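Local coordinates for In2-1 family protein, glutathione transferase lambda3 (Populus trichocarpa, PDB 4PQI) that probably acts as a glutathione-dependent thiol transferase, a monomeric plant Lambda-class glutathione transferase that binds glutathione in its thioredoxin-like domain, at residues 41-46 and 183-188; 48-53 and 175-180. All blocks are in the same frame, centred on the assembly; numbering follows the deposited sequence.

Overall arrangement
Both contacts join the same two helices, 42-54 of the thioredoxin-like domain and 177-197 of the helical C-terminal domain, and together they run along one buried domain interface. The helices pair in opposite senses, so contact 1 ties the start of helix 42-54 to a later turn of helix 177-197, while contact 2 ties its later turns to the start of that helix. Their centres lie about 11 Å apart, and they meet where Ile183 CG2 packs 3.9 Å from Ile49 CD1. Contact 1 holds Cys41, Pro42 and Phe43 of the glutathione pocket; in contact 2 the side chain of Ile180 is about 11 Å from the ligand.

Contact 1 of 2, residues 41-46 and 183-188; sequences CPFAQR and IPFVER. With GSH (glutathione), chain B.
Pro42, Phe43, Gln45 and Arg46, at the start of helix 42-54, meet Pro184, Phe185, Glu187 and Arg188 of helix 177-197 in a buried domain interface of the glutathione transferase fold, directly behind the glutathione site. The short helical segments run at 137° to each other and approach to 8.9 Å between axes. Phe185 is the apolar centre. Its CZ stands over the middle of the Phe43 ring in an edge-to-face pair, with centroids 4.8 Å apart and planes at 67°, while CB1 of glutathione lies over the opposite face of Phe43. Pro42 CB makes a CH-pi contact with one face of Phe185, 3.9 Å from its centroid. Near the rim of the Arg46 guanidinium, Phe185 CE2 rests over one face; the polar end of Arg46 is held by Ala181 O and Ser97 OG. At the helix N-cap, Cys41 SG accepts from Ala44 N at 3.3 Å and also lies 3.3 Å from glutathione SG2.

Beside this cluster runs a polar chain. Gln45 CG is anti to the backbone N (chi1 -171°), and the extended chain beyond carries its amide across to the other helix. There OE1 takes an in-plane bond from Arg188 NH1 at 2.7 Å and a weak one from NH2, while Gln45 NE2 donates to the syn lone pair of Glu187 OE1 at 3.1 Å. Arg188 NH1 also reaches Pro184 O at 2.8 Å, its NH2 binds Thr40 O, and Pro42 CB lies over one guanidinium face. Tyr221 OH gives Glu187 OE1 a further partner.

The side-chain amide of Gln45 bridges Arg188 and Glu187, both buried, whose charges probably offset one another, and the bond to Thr40 O probably helps to hold the backbone just before Cys41.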
# COMPACT_ATOMS: atom_id res chain seq x y z
N CYS A 41 -0.13 -8.30 3.07
CA CYS A 41 1.14 -7.58 2.97
C CYS A 41 0.87 -6.14 2.56
O CYS A 41 0.23 -5.91 1.51
CB CYS A 41 2.06 -8.25 1.95
SG CYS A 41 3.47 -7.22 1.45
N PRO A 42 1.33 -5.18 3.37
CA PRO A 42 1.09 -3.75 3.12
C PRO A 42 1.89 -3.22 1.91
O PRO A 42 1.43 -2.28 1.26
CB PRO A 42 1.51 -3.07 4.43
CG PRO A 42 2.48 -4.00 5.06
CD PRO A 42 2.08 -5.40 4.63
N PHE A 43 3.04 -3.82 1.60
CA PHE A 43 3.78 -3.39 0.41
C PHE A 43 3.01 -3.79 -0.84
O PHE A 43 2.84 -2.99 -1.76
CB PHE A 43 5.20 -3.97 0.37
CG PHE A 43 6.08 -3.48 1.49
CD1 PHE A 43 6.73 -2.26 1.40
CD2 PHE A 43 6.26 -4.26 2.63
CE1 PHE A 43 7.55 -1.81 2.44
CE2 PHE A 43 7.07 -3.82 3.67
CZ PHE A 43 7.72 -2.59 3.57
N ALA A 44 2.54 -5.04 -0.86
CA ALA A 44 1.69 -5.51 -1.95
C ALA A 44 0.36 -4.74 -2.02
O ALA A 44 -0.16 -4.48 -3.10
CB ALA A 44 1.43 -7.01 -1.80
N GLN A 45 -0.19 -4.39 -0.86
CA GLN A 45 -1.44 -3.64 -0.84
C GLN A 45 -1.33 -2.36 -1.66
O GLN A 45 -2.28 -2.00 -2.35
CB GLN A 45 -1.87 -3.31 0.58
CG GLN A 45 -3.27 -2.72 0.65
CD GLN A 45 -3.69 -2.43 2.06
OE1 GLN A 45 -2.89 -2.57 3.00
NE2 GLN A 45 -4.96 -2.06 2.25
N ARG A 46 -0.18 -1.69 -1.59
CA ARG A 46 0.07 -0.52 -2.44
C ARG A 46 -0.27 -0.83 -3.89
O ARG A 46 -1.00 -0.09 -4.53
CB ARG A 46 1.52 -0.08 -2.35
CG ARG A 46 1.93 0.60 -1.06
CD ARG A 46 3.46 0.64 -0.96
NE ARG A 46 3.95 1.51 0.11
CZ ARG A 46 5.23 1.60 0.47
NH1 ARG A 46 6.15 0.85 -0.13
NH2 ARG A 46 5.59 2.42 1.46
N ILE A 183 -0.98 4.79 2.99
CA ILE A 183 -2.18 4.28 3.66
C ILE A 183 -2.09 2.85 4.22
O ILE A 183 -2.61 2.60 5.30
CB ILE A 183 -3.50 4.52 2.84
CG1 ILE A 183 -4.74 4.31 3.72
CG2 ILE A 183 -3.60 3.59 1.64
CD1 ILE A 183 -4.86 5.24 4.90
N PRO A 184 -1.41 1.90 3.52
CA PRO A 184 -1.41 0.57 4.13
C PRO A 184 -0.70 0.53 5.48
O PRO A 184 -1.05 -0.26 6.37
CB PRO A 184 -0.62 -0.29 3.12
CG PRO A 184 -0.75 0.44 1.83
CD PRO A 184 -0.72 1.89 2.22
N PHE A 185 0.29 1.40 5.64
CA PHE A 185 1.08 1.41 6.87
C PHE A 185 0.39 2.22 7.96
O PHE A 185 0.32 1.80 9.12
CB PHE A 185 2.52 1.86 6.57
CG PHE A 185 3.28 0.89 5.71
CD1 PHE A 185 3.91 -0.22 6.27
CD2 PHE A 185 3.30 1.04 4.32
CE1 PHE A 185 4.58 -1.15 5.47
CE2 PHE A 185 3.96 0.11 3.52
CZ PHE A 185 4.61 -0.98 4.09
N VAL A 186 -0.19 3.36 7.56
CA VAL A 186 -0.96 4.16 8.50
C VAL A 186 -2.17 3.36 9.00
O VAL A 186 -2.46 3.38 10.20
CB VAL A 186 -1.41 5.51 7.88
CG1 VAL A 186 -2.42 6.23 8.82
CG2 VAL A 186 -0.20 6.39 7.61
N GLU A 187 -2.84 2.66 8.09
CA GLU A 187 -3.95 1.75 8.43
C GLU A 187 -3.57 0.79 9.57
O GLU A 187 -4.26 0.72 10.60
CB GLU A 187 -4.37 0.94 7.18
CG GLU A 187 -5.26 -0.30 7.44
CD GLU A 187 -5.47 -1.19 6.19
OE1 GLU A 187 -5.21 -0.75 5.04
OE2 GLU A 187 -5.91 -2.36 6.37
N ARG A 188 -2.48 0.07 9.39
CA ARG A 188 -2.07 -0.94 10.37
C ARG A 188 -1.53 -0.29 11.65
O ARG A 188 -1.85 -0.73 12.74
CB ARG A 188 -1.02 -1.87 9.76
CG ARG A 188 -1.58 -2.73 8.65
CD ARG A 188 -0.48 -3.31 7.78
NE ARG A 188 -1.01 -4.29 6.85
CZ ARG A 188 -1.73 -3.98 5.77
NH1 ARG A 188 -2.01 -2.71 5.51
NH2 ARG A 188 -2.18 -4.94 4.97
N1 GSH B . 10.88 -3.29 -0.31
CA1 GSH B . 9.93 -4.31 -0.72
C1 GSH B . 8.78 -3.67 -1.46
O11 GSH B . 8.21 -4.23 -2.42
O12 GSH B . 8.37 -2.54 -1.13
CB1 GSH B . 9.45 -5.07 0.52
CG1 GSH B . 8.35 -6.08 0.21
CD1 GSH B . 8.24 -7.03 1.38
OE1 GSH B . 9.17 -6.97 2.42
N2 GSH B . 7.24 -7.91 1.43
CA2 GSH B . 7.18 -8.84 2.55
C2 GSH B . 7.71 -10.19 2.17
O2 GSH B . 7.55 -10.68 0.86
CB2 GSH B . 5.75 -8.97 3.04
SG2 GSH B . 5.30 -7.65 4.20
N3 GSH B . 8.32 -10.89 3.11
CA3 GSH B . 8.45 -12.33 2.98
C3 GSH B . 9.91 -12.72 2.99
O31 GSH B . 10.25 -13.92 2.85
O32 GSH B . 10.79 -11.84 3.15

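Contact 2 of 2, residues 48-53 and 175-180; sequences WITRNF and FSLVDI
Ile49, Thr50 and Phe53 line one side of helix 42-54 and pack against Phe175, just before helix 177-197, and Leu177 and Ile180 in its first turn, an apolar contact between the thioredoxin-like and helical C-terminal domains of the glutathione transferase fold. Phe53 CG is anti to the backbone N (chi1 -166°), which brings the ring across to Phe175; CD2 of Phe175 lies over one face of Phe53, toward the rim, 3.7 Å from CE1. The two side chains lie alongside one another and point opposite ways, with ring planes at 55°. An alanine at Phe53 would probably open a gap beside Phe175 and leave that ring freer to turn.

Ile49 and Ile180 also run past each other, Ile49 CG2 reaching Ile180 CG1 at 4.1 Å, while the same methyl approaches the edge of Phe175 at CZ. In Thr50, OG1 sits beside the backbone N (chi1 -53°), where it bonds to Arg46 O one turn earlier; Ile180 CG2 packs against this hydroxyl at 3.5 Å. Leu177 CD2 touches both branches of Thr50.

At the N-terminus of helix 177-197, Ser176 and Asp179 form a capping box: Val178 N donates to Ser176 OG, and Ser176 N to the anti lone pair of Asp179 OD2 at 2.8 Å. Helix 97-107 packs against Thr50 and Leu177, helix 118-139 against Leu177 and Val178, and helix 219-222 against Ile49 and Phe53.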
# COMPACT_ATOMS: atom_id res chain seq x y z
N TRP A 48 -1.96 -3.37 -5.13
CA TRP A 48 -3.35 -3.79 -5.19
C TRP A 48 -4.33 -2.60 -5.36
O TRP A 48 -5.18 -2.62 -6.25
CB TRP A 48 -3.68 -4.58 -3.93
CG TRP A 48 -4.98 -5.31 -3.94
CD1 TRP A 48 -5.91 -5.34 -4.95
CD2 TRP A 48 -5.50 -6.12 -2.88
NE1 TRP A 48 -6.98 -6.12 -4.57
CE2 TRP A 48 -6.75 -6.61 -3.31
CE3 TRP A 48 -5.03 -6.47 -1.61
CZ2 TRP A 48 -7.53 -7.44 -2.51
CZ3 TRP A 48 -5.81 -7.30 -0.83
CH2 TRP A 48 -7.05 -7.77 -1.27
N ILE A 49 -4.20 -1.59 -4.50
CA ILE A 49 -5.02 -0.40 -4.59
C ILE A 49 -4.86 0.31 -5.94
O ILE A 49 -5.85 0.74 -6.54
CB ILE A 49 -4.66 0.61 -3.47
CG1 ILE A 49 -4.77 -0.07 -2.10
CG2 ILE A 49 -5.52 1.87 -3.57
CD1 ILE A 49 -4.01 0.68 -0.98
N THR A 50 -3.61 0.42 -6.40
CA THR A 50 -3.33 1.07 -7.67
C THR A 50 -4.01 0.33 -8.82
O THR A 50 -4.65 0.95 -9.68
CB THR A 50 -1.79 1.22 -7.94
OG1 THR A 50 -1.14 1.86 -6.84
CG2 THR A 50 -1.54 2.02 -9.19
N ARG A 51 -3.87 -1.00 -8.83
CA ARG A 51 -4.52 -1.87 -9.82
C ARG A 51 -6.02 -1.62 -9.89
O ARG A 51 -6.60 -1.47 -10.97
CB ARG A 51 -4.27 -3.33 -9.44
CG ARG A 51 -5.08 -4.37 -10.22
CD ARG A 51 -4.80 -5.75 -9.61
NE ARG A 51 -5.65 -6.83 -10.10
CZ ARG A 51 -6.77 -7.25 -9.51
NH1 ARG A 51 -7.24 -6.66 -8.42
NH2 ARG A 51 -7.44 -8.26 -10.05
N ASN A 52 -6.64 -1.58 -8.71
CA ASN A 52 -8.07 -1.39 -8.57
C ASN A 52 -8.51 -0.02 -9.09
O ASN A 52 -9.38 0.08 -9.96
CB ASN A 52 -8.49 -1.58 -7.10
CG ASN A 52 -8.34 -3.03 -6.62
OD1 ASN A 52 -7.99 -3.93 -7.39
ND2 ASN A 52 -8.61 -3.27 -5.33
N PHE A 53 -7.89 1.04 -8.57
CA PHE A 53 -8.26 2.40 -8.94
C PHE A 53 -8.18 2.67 -10.45
O PHE A 53 -9.10 3.25 -11.04
CB PHE A 53 -7.41 3.42 -8.19
CG PHE A 53 -7.95 4.81 -8.26
CD1 PHE A 53 -8.84 5.27 -7.31
CD2 PHE A 53 -7.57 5.65 -9.30
CE1 PHE A 53 -9.35 6.56 -7.37
CE2 PHE A 53 -8.07 6.95 -9.37
CZ PHE A 53 -8.96 7.40 -8.40
N PHE A 175 -6.48 12.38 -5.28
CA PHE A 175 -5.90 11.13 -4.78
C PHE A 175 -4.73 10.73 -5.70
O PHE A 175 -4.83 10.82 -6.93
CB PHE A 175 -7.01 10.06 -4.80
CG PHE A 175 -6.62 8.73 -4.20
CD1 PHE A 175 -6.18 8.63 -2.89
CD2 PHE A 175 -6.76 7.56 -4.95
CE1 PHE A 175 -5.86 7.40 -2.34
CE2 PHE A 175 -6.44 6.33 -4.41
CZ PHE A 175 -5.99 6.25 -3.10
N SER A 176 -3.62 10.29 -5.10
CA SER A 176 -2.43 9.97 -5.88
C SER A 176 -1.63 8.76 -5.36
O SER A 176 -1.97 8.17 -4.33
CB SER A 176 -1.48 11.18 -5.93
OG SER A 176 -0.76 11.30 -4.70
N LEU A 177 -0.56 8.42 -6.08
CA LEU A 177 0.36 7.37 -5.66
C LEU A 177 0.94 7.58 -4.25
O LEU A 177 1.25 6.60 -3.55
CB LEU A 177 1.50 7.22 -6.68
CG LEU A 177 1.12 6.75 -8.09
CD1 LEU A 177 2.35 6.55 -8.99
CD2 LEU A 177 0.27 5.48 -8.03
N VAL A 178 1.07 8.84 -3.84
CA VAL A 178 1.61 9.17 -2.53
C VAL A 178 0.68 8.69 -1.41
O VAL A 178 1.13 8.00 -0.50
CB VAL A 178 1.90 10.68 -2.37
CG1 VAL A 178 2.57 10.96 -1.04
CG2 VAL A 178 2.81 11.17 -3.50
N ASP A 179 -0.59 9.05 -1.50
CA ASP A 179 -1.61 8.53 -0.58
C ASP A 179 -1.56 7.00 -0.52
O ASP A 179 -1.55 6.42 0.55
CB ASP A 179 -3.00 9.00 -1.00
CG ASP A 179 -3.06 10.51 -1.21
OD1 ASP A 179 -2.86 11.24 -0.21
OD2 ASP A 179 -3.30 10.96 -2.35
N ILE A 180 -1.51 6.38 -1.69
CA ILE A 180 -1.48 4.92 -1.81
C ILE A 180 -0.25 4.31 -1.13
O ILE A 180 -0.34 3.26 -0.50
CB ILE A 180 -1.55 4.50 -3.30
CG1 ILE A 180 -2.89 4.97 -3.88
CG2 ILE A 180 -1.29 2.99 -3.48
CD1 ILE A 180 -3.07 4.80 -5.37